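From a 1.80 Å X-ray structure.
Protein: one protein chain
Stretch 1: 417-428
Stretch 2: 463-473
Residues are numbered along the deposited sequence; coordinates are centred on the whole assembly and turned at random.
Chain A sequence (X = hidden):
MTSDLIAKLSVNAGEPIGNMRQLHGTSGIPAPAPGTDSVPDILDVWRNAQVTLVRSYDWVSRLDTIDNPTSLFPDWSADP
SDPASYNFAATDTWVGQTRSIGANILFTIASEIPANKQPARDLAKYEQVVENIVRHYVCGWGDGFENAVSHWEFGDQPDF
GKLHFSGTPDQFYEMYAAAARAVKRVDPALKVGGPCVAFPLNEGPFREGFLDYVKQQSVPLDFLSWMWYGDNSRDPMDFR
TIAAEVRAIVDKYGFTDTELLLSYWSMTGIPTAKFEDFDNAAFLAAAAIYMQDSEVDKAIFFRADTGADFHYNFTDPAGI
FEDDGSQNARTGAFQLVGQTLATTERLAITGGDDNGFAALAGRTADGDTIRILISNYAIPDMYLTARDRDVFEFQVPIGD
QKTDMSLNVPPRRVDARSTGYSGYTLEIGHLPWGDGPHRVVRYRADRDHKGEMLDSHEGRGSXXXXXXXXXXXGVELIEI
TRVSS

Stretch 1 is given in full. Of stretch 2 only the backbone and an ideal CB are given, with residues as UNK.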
ATOM      1  N   ARG A 417     -18.904   6.750 -15.877  1.00 19.56           N
ATOM      2  CA  ARG A 417     -19.676   5.513 -15.919  1.00 19.46           C
ATOM      3  C   ARG A 417     -18.934   4.463 -16.740  1.00 17.17           C
ATOM      4  O   ARG A 417     -18.279   4.784 -17.732  1.00 17.99           O
ATOM      5  CB  ARG A 417     -21.063   5.775 -16.516  1.00 21.60           C
ATOM      6  CG  ARG A 417     -21.913   4.522 -16.733  1.00 27.92           C
ATOM      7  CD  ARG A 417     -23.333   4.870 -17.181  1.00 33.47           C
ATOM      8  NE  ARG A 417     -23.946   5.857 -16.292  1.00 35.87           N
ATOM      9  CZ  ARG A 417     -24.542   5.556 -15.143  1.00 35.82           C
ATOM     10  NH1 ARG A 417     -24.616   4.293 -14.748  1.00 34.02           N
ATOM     11  NH2 ARG A 417     -25.067   6.515 -14.392  1.00 38.78           N
ATOM     12  N   SER A 418     -19.008   3.202 -16.300  1.00 18.49           N
ATOM     13  CA  SER A 418     -18.324   2.125 -17.008  1.00 15.86           C
ATOM     14  C   SER A 418     -18.884   1.970 -18.417  1.00 17.88           C
ATOM     15  O   SER A 418     -20.072   2.201 -18.667  1.00 17.40           O
ATOM     16  CB  SER A 418     -18.467   0.810 -16.235  1.00 17.93           C
ATOM     17  OG  SER A 418     -18.179  -0.313 -17.043  1.00 18.55           O
ATOM     18  N   THR A 419     -18.007   1.598 -19.355  1.00 17.72           N
ATOM     19  CA  THR A 419     -18.457   1.336 -20.720  1.00 18.86           C
ATOM     20  C   THR A 419     -19.367   0.120 -20.777  1.00 22.25           C
ATOM     21  O   THR A 419     -20.159  -0.013 -21.716  1.00 21.38           O
ATOM     22  CB  THR A 419     -17.253   1.153 -21.653  1.00 18.31           C
ATOM     23  OG1 THR A 419     -16.428   2.323 -21.600  1.00 20.44           O
ATOM     24  CG2 THR A 419     -17.693   0.945 -23.095  1.00 19.10           C
ATOM     25  N   GLY A 420     -19.297  -0.747 -19.776  1.00 18.14           N
ATOM     26  CA  GLY A 420     -20.138  -1.925 -19.753  1.00 16.90           C
ATOM     27  C   GLY A 420     -19.669  -3.069 -20.618  1.00 23.74           C
ATOM     28  O   GLY A 420     -20.495  -3.901 -21.012  1.00 22.02           O
ATOM     29  N   TYR A 421     -18.370  -3.150 -20.916  1.00 15.57           N
ATOM     30  CA  TYR A 421     -17.832  -4.310 -21.618  1.00 17.62           C
ATOM     31  C   TYR A 421     -18.230  -5.607 -20.928  1.00 21.84           C
ATOM     32  O   TYR A 421     -18.229  -5.708 -19.697  1.00 19.30           O
ATOM     33  CB  TYR A 421     -16.309  -4.252 -21.688  1.00 16.55           C
ATOM     34  CG  TYR A 421     -15.751  -3.096 -22.476  1.00 17.48           C
ATOM     35  CD1 TYR A 421     -16.075  -2.923 -23.814  1.00 15.18           C
ATOM     36  CD2 TYR A 421     -14.870  -2.197 -21.887  1.00 16.41           C
ATOM     37  CE1 TYR A 421     -15.549  -1.878 -24.547  1.00 18.00           C
ATOM     38  CE2 TYR A 421     -14.341  -1.143 -22.614  1.00 17.12           C
ATOM     39  CZ  TYR A 421     -14.693  -0.989 -23.940  1.00 15.69           C
ATOM     40  OH  TYR A 421     -14.164   0.050 -24.655  1.00 20.33           O
ATOM     41  N   SER A 422     -18.553  -6.607 -21.736  1.00 19.60           N
ATOM     42  CA  SER A 422     -18.792  -7.958 -21.261  1.00 20.75           C
ATOM     43  C   SER A 422     -17.626  -8.883 -21.569  1.00 19.02           C
ATOM     44  O   SER A 422     -17.637 -10.041 -21.139  1.00 19.60           O
ATOM     45  CB  SER A 422     -20.078  -8.510 -21.881  1.00 24.58           C
ATOM     46  OG  SER A 422     -19.929  -8.669 -23.280  1.00 27.05           O
ATOM     47  N   GLY A 423     -16.623  -8.400 -22.291  1.00 16.77           N
ATOM     48  CA  GLY A 423     -15.467  -9.216 -22.606  1.00 16.92           C
ATOM     49  C   GLY A 423     -14.444  -8.393 -23.357  1.00 16.90           C
ATOM     50  O   GLY A 423     -14.594  -7.182 -23.536  1.00 16.36           O
ATOM     51  N   TYR A 424     -13.389  -9.072 -23.795  1.00 16.14           N
ATOM     52  CA  TYR A 424     -12.268  -8.402 -24.433  1.00 16.51           C
ATOM     53  C   TYR A 424     -11.663  -9.336 -25.467  1.00 16.64           C
ATOM     54  O   TYR A 424     -11.788 -10.562 -25.384  1.00 15.22           O
ATOM     55  CB  TYR A 424     -11.196  -7.983 -23.401  1.00 13.44           C
ATOM     56  CG  TYR A 424     -10.474  -9.172 -22.804  1.00 15.50           C
ATOM     57  CD1 TYR A 424      -9.344  -9.709 -23.418  1.00 16.56           C
ATOM     58  CD2 TYR A 424     -10.948  -9.793 -21.648  1.00 13.92           C
ATOM     59  CE1 TYR A 424      -8.705 -10.819 -22.896  1.00 15.20           C
ATOM     60  CE2 TYR A 424     -10.301 -10.893 -21.115  1.00 15.68           C
ATOM     61  CZ  TYR A 424      -9.185 -11.400 -21.741  1.00 17.28           C
ATOM     62  OH  TYR A 424      -8.549 -12.507 -21.221  1.00 17.87           O
ATOM     63  N   THR A 425     -10.988  -8.748 -26.439  1.00 16.29           N
ATOM     64  CA  THR A 425     -10.024  -9.494 -27.228  1.00 17.06           C
ATOM     65  C   THR A 425      -8.710  -8.732 -27.160  1.00 17.01           C
ATOM     66  O   THR A 425      -8.707  -7.505 -27.087  1.00 17.63           O
ATOM     67  CB  THR A 425     -10.486  -9.713 -28.679  1.00 16.68           C
ATOM     68  OG1 THR A 425      -9.495 -10.478 -29.375  1.00 16.53           O
ATOM     69  CG2 THR A 425     -10.701  -8.378 -29.385  1.00 14.53           C
ATOM     70  N   LEU A 426      -7.601  -9.472 -27.127  1.00 13.91           N
ATOM     71  CA  LEU A 426      -6.293  -8.919 -26.802  1.00 12.03           C
ATOM     72  C   LEU A 426      -5.274  -9.474 -27.784  1.00 17.33           C
ATOM     73  O   LEU A 426      -5.092 -10.689 -27.857  1.00 16.97           O
ATOM     74  CB  LEU A 426      -5.895  -9.285 -25.360  1.00 12.99           C
ATOM     75  CG  LEU A 426      -4.411  -9.162 -24.994  1.00 14.61           C
ATOM     76  CD1 LEU A 426      -3.954  -7.694 -25.053  1.00 13.84           C
ATOM     77  CD2 LEU A 426      -4.132  -9.762 -23.603  1.00 16.76           C
ATOM     78  N   GLU A 427      -4.595  -8.603 -28.529  1.00 14.46           N
ATOM     79  CA  GLU A 427      -3.578  -9.049 -29.477  1.00 16.46           C
ATOM     80  C   GLU A 427      -2.196  -8.673 -28.957  1.00 19.78           C
ATOM     81  O   GLU A 427      -1.893  -7.485 -28.777  1.00 16.99           O
ATOM     82  CB  GLU A 427      -3.804  -8.454 -30.866  1.00 15.85           C
ATOM     83  CG  GLU A 427      -2.722  -8.852 -31.866  1.00 24.87           C
ATOM     84  CD  GLU A 427      -3.181  -8.791 -33.315  1.00 29.19           C
ATOM     85  OE1 GLU A 427      -4.392  -8.612 -33.572  1.00 30.70           O
ATOM     86  OE2 GLU A 427      -2.318  -8.938 -34.203  1.00 36.03           O
ATOM     87  N   ILE A 428      -1.356  -9.676 -28.727  1.00 13.60           N
ATOM     88  CA  ILE A 428       0.012  -9.472 -28.280  1.00 15.43           C
ATOM     89  C   ILE A 428       0.933  -9.779 -29.452  1.00 20.17           C
ATOM     90  O   ILE A 428       0.950 -10.903 -29.957  1.00 19.92           O
ATOM     91  CB  ILE A 428       0.358 -10.351 -27.068  1.00 16.22           C
ATOM     92  CG1 ILE A 428      -0.689 -10.201 -25.960  1.00 17.23           C
ATOM     93  CG2 ILE A 428       1.725  -9.987 -26.546  1.00 18.69           C
ATOM     94  CD1 ILE A 428      -1.637 -11.387 -25.830  1.00 23.70           C
ATOM     95  N   UNK A 463       3.065 -13.807 -32.425  1.00 20.69           N
ATOM     96  CA  UNK A 463       1.855 -13.113 -32.028  1.00 20.28           C
ATOM     97  C   UNK A 463       0.889 -14.104 -31.401  1.00 23.96           C
ATOM     98  O   UNK A 463       0.869 -15.286 -31.755  1.00 21.70           O
ATOM     99  CB  UNK A 463       1.212 -12.406 -33.223  1.00 20.28           C
ATOM    100  N   UNK A 464       0.083 -13.608 -30.471  1.00 18.72           N
ATOM    101  CA  UNK A 464      -0.954 -14.412 -29.846  1.00 19.81           C
ATOM    102  C   UNK A 464      -2.177 -13.530 -29.647  1.00 19.82           C
ATOM    103  O   UNK A 464      -2.061 -12.345 -29.306  1.00 18.34           O
ATOM    104  CB  UNK A 464      -0.477 -15.008 -28.520  1.00 19.81           C
ATOM    105  N   UNK A 465      -3.350 -14.101 -29.895  1.00 13.27           N
ATOM    106  CA  UNK A 465      -4.617 -13.443 -29.642  1.00 16.29           C
ATOM    107  C   UNK A 465      -5.333 -14.195 -28.538  1.00 21.51           C
ATOM    108  O   UNK A 465      -5.436 -15.424 -28.588  1.00 22.69           O
ATOM    109  CB  UNK A 465      -5.473 -13.373 -30.908  1.00 16.29           C
ATOM    110  N   UNK A 466      -5.808 -13.454 -27.543  1.00 18.91           N
ATOM    111  CA  UNK A 466      -6.523 -14.002 -26.401  1.00 17.10           C
ATOM    112  C   UNK A 466      -7.855 -13.281 -26.308  1.00 17.14           C
ATOM    113  O   UNK A 466      -7.894 -12.049 -26.370  1.00 18.76           O
ATOM    114  CB  UNK A 466      -5.719 -13.859 -25.107  1.00 17.10           C
ATOM    115  N   UNK A 467      -8.939 -14.029 -26.139  1.00 14.66           N
ATOM    116  CA  UNK A 467     -10.226 -13.377 -25.934  1.00 17.47           C
ATOM    117  C   UNK A 467     -10.999 -14.123 -24.864  1.00 20.15           C
ATOM    118  O   UNK A 467     -10.873 -15.341 -24.724  1.00 19.47           O
ATOM    119  CB  UNK A 467     -11.027 -13.314 -27.236  1.00 17.47           C
ATOM    120  N   UNK A 468     -11.805 -13.379 -24.113  1.00 17.82           N
ATOM    121  CA  UNK A 468     -12.570 -13.979 -23.032  1.00 17.04           C
ATOM    122  C   UNK A 468     -13.755 -13.098 -22.706  1.00 17.30           C
ATOM    123  O   UNK A 468     -13.730 -11.882 -22.941  1.00 18.08           O
ATOM    124  CB  UNK A 468     -11.699 -14.194 -21.793  1.00 17.04           C
ATOM    125  N   UNK A 469     -14.796 -13.721 -22.160  1.00 15.41           N
ATOM    126  CA  UNK A 469     -15.820 -12.953 -21.474  1.00 17.13           C
ATOM    127  C   UNK A 469     -15.280 -12.554 -20.109  1.00 19.69           C
ATOM    128  O   UNK A 469     -14.605 -13.347 -19.443  1.00 16.28           O
ATOM    129  CB  UNK A 469     -17.121 -13.748 -21.345  1.00 17.13           C
ATOM    130  N   UNK A 470     -15.549 -11.313 -19.717  1.00 16.03           N
ATOM    131  CA  UNK A 470     -15.038 -10.770 -18.454  1.00 16.32           C
ATOM    132  C   UNK A 470     -16.035  -9.695 -18.030  1.00 15.29           C
ATOM    133  O   UNK A 470     -15.875  -8.524 -18.373  1.00 16.17           O
ATOM    134  CB  UNK A 470     -13.621 -10.210 -18.595  1.00 16.32           C
ATOM    135  N   UNK A 471     -17.074 -10.118 -17.309  1.00 18.35           N
ATOM    136  CA  UNK A 471     -18.100  -9.188 -16.863  1.00 18.10           C
ATOM    137  C   UNK A 471     -17.516  -8.192 -15.873  1.00 16.26           C
ATOM    138  O   UNK A 471     -16.420  -8.374 -15.331  1.00 15.04           O
ATOM    139  CB  UNK A 471     -19.274  -9.941 -16.234  1.00 18.10           C
ATOM    140  N   UNK A 472     -18.281  -7.129 -15.614  1.00 14.91           N
ATOM    141  CA  UNK A 472     -17.845  -6.149 -14.625  1.00 15.57           C
ATOM    142  C   UNK A 472     -17.596  -6.838 -13.288  1.00 18.73           C
ATOM    143  O   UNK A 472     -18.195  -7.875 -12.968  1.00 20.03           O
ATOM    144  CB  UNK A 472     -18.882  -5.035 -14.470  1.00 15.57           C
ATOM    145  N   UNK A 473     -16.688  -6.252 -12.505  1.00 17.57           N
ATOM    146  CA  UNK A 473     -16.237  -6.794 -11.220  1.00 16.36           C
ATOM    147  C   UNK A 473     -15.455  -8.093 -11.412  1.00 17.70           C
ATOM    148  O   UNK A 473     -15.647  -9.070 -10.680  1.00 20.29           O
ATOM    149  CB  UNK A 473     -17.432  -7.035 -10.296  1.00 16.36           C
TER

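Strand 464-469 runs antiparallel to the strand in stretch 1, at 170° between their directions. Backbone hydrogen bonds fix the register, so each CB can be judged against known neighbours.

Position 463 has its CB sideways, 3.6 Å from Ile428 O and 5.0 Å from Glu427 OE2. A small polar or a basic residue would suit the nearby carboxylate. The deposited residue is Ser463. A water bridges the two side chains, 2.7 Å from Ser463 OG and 2.7 Å from Glu427 OE2.

Position 464 is locked to Ile428 by two backbone hydrogen bonds, and its CB lies on the face of Tyr424, Leu426 and Ile428. That face is apolar here, so valine, isoleucine or leucine would fit. It is Val464. Its CG1 packs 3.7 Å from Ile428 CB.

Position 465 faces the other side of the sheet, with Thr425 and Glu427. Its CB is 5.2 Å from Thr425 OG1. Extended backbone angles (-114/131) favour a beta-branched residue, and polar or basic side chains would also suit. It is Thr465. Its CG2 lies 3.7 Å from Thr425 OG1. A second water links the hydroxyl to the acid, 2.9 Å from Thr465 OG1 and 2.5 Å from Glu427 OE1.

Position 466 returns to the apolar face. Its CB is 4.8 Å from both Tyr424 CE1 and Ile428 CD1, so it sits between a ring and an aliphatic chain. Valine or isoleucine would serve. It is Val466. CG1 comes 4.1 Å from Tyr424 CE1, and CG2 comes 4.4 Å from Ile428 CD1. Its backbone pairs with Leu426 through two hydrogen bonds.

Position 467 has its CB 3.9 Å from Thr425 OG1, on the face of Thr425 and Glu427. No charge lies near, so threonine, glutamine or a longer polar chain is acceptable. It is Gln467. Its CB touches Thr425, and the amide makes no contact with stretch 1.

Position 468 has its CB 3.6 Å from Tyr424 OH, and its backbone N lies over one face of that ring. A short side chain is called for, and a polar one could meet the hydroxyl. It is Asn468, with OD1 3.1 Å from Tyr424 OH. Two backbone hydrogen bonds join it to Tyr424.

Position 469 lies opposite Gly423, with CA atoms only 3.9 Å apart. A CB on Gly423 would lie 2.6 Å from the backbone O of position 468, a clash. Position 469 itself has few restraints; many polar residues would do. It is Lys469; its CA makes a CA-H...O contact of 3.4 Å with Ser422 O.

Position 470 donates its N to Ser422 O at 2.8 Å. Its CB is 4.1 Å from Tyr424 CD2, at the ring edge, which suits an aliphatic chain. It is Leu470; its CB packs against the edge of the Tyr424 ring.

Position 471 points away, so stretch 1 selects little. It is Ala471.

Position 472 has its CB sideways, 5.4 Å from Ser418 OG. A small or medium residue fits. It is Val472, with CG1 4.1 Å from Ser418 OG. A water bridges Val472 N and Tyr421 O, 2.9 Å from each.

Position 473 is out of reach, and its positive phi favours glycine or asparagine. It is Ser473.

Stretch 2 (463-473) SVTVQNKLAVS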
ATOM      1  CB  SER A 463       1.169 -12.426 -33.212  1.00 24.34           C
ATOM      2  OG  SER A 463       1.876 -11.265 -33.607  1.00 30.50           O
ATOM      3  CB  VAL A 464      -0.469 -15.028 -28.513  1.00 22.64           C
ATOM      4  CG1 VAL A 464       0.223 -13.979 -27.679  1.00 25.31           C
ATOM      5  CG2 VAL A 464      -1.633 -15.635 -27.746  1.00 24.19           C
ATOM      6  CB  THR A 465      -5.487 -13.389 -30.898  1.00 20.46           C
ATOM      7  OG1 THR A 465      -4.819 -12.618 -31.894  1.00 18.18           O
ATOM      8  CG2 THR A 465      -6.821 -12.733 -30.594  1.00 19.59           C
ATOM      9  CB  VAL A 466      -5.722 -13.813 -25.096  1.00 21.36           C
ATOM     10  CG1 VAL A 466      -6.589 -14.137 -23.895  1.00 24.25           C
ATOM     11  CG2 VAL A 466      -4.452 -14.662 -25.123  1.00 25.74           C
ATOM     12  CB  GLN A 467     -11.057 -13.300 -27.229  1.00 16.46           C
ATOM     13  CG  GLN A 467     -11.514 -14.654 -27.762  1.00 17.83           C
ATOM     14  CD  GLN A 467     -12.554 -14.530 -28.871  1.00 22.35           C
ATOM     15  OE1 GLN A 467     -13.306 -13.555 -28.929  1.00 27.81           O
ATOM     16  NE2 GLN A 467     -12.594 -15.517 -29.761  1.00 20.13           N
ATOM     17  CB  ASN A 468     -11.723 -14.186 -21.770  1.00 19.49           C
ATOM     18  CG  ASN A 468     -10.856 -15.417 -21.854  1.00 27.17           C
ATOM     19  OD1 ASN A 468      -9.632 -15.323 -22.024  1.00 27.99           O
ATOM     20  ND2 ASN A 468     -11.485 -16.587 -21.774  1.00 23.78           N
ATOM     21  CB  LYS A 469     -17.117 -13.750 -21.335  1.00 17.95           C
ATOM     22  CG  LYS A 469     -17.580 -14.426 -22.627  1.00 22.64           C
ATOM     23  CD  LYS A 469     -18.119 -13.425 -23.614  1.00 32.93           C
ATOM     24  CE  LYS A 469     -19.034 -14.092 -24.647  1.00 37.75           C
ATOM     25  NZ  LYS A 469     -18.313 -14.417 -25.912  1.00 36.67           N
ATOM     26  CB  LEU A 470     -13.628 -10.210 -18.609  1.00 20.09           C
ATOM     27  CG  LEU A 470     -13.024  -9.568 -17.350  1.00 17.94           C
ATOM     28  CD1 LEU A 470     -12.753 -10.607 -16.267  1.00 16.56           C
ATOM     29  CD2 LEU A 470     -11.757  -8.773 -17.676  1.00 14.98           C
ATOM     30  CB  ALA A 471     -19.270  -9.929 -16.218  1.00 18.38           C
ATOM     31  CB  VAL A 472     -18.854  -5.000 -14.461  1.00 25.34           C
ATOM     32  CG1 VAL A 472     -18.771  -4.082 -15.659  1.00 25.09           C
ATOM     33  CG2 VAL A 472     -20.262  -5.534 -14.293  1.00 28.30           C
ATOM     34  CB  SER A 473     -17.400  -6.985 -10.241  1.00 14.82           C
ATOM     35  OG  SER A 473     -18.146  -5.780 -10.087  1.00 19.43           O
TER
HETATM   36  O   HOH W   1     -20.179  -6.697 -17.808  1.00 28.21           O
HETATM   37  O   HOH W   2      -6.177 -10.241 -32.993  1.00 25.03           O
HETATM   38  O   HOH W   3       0.310  -9.017 -33.550  1.00 32.76           O
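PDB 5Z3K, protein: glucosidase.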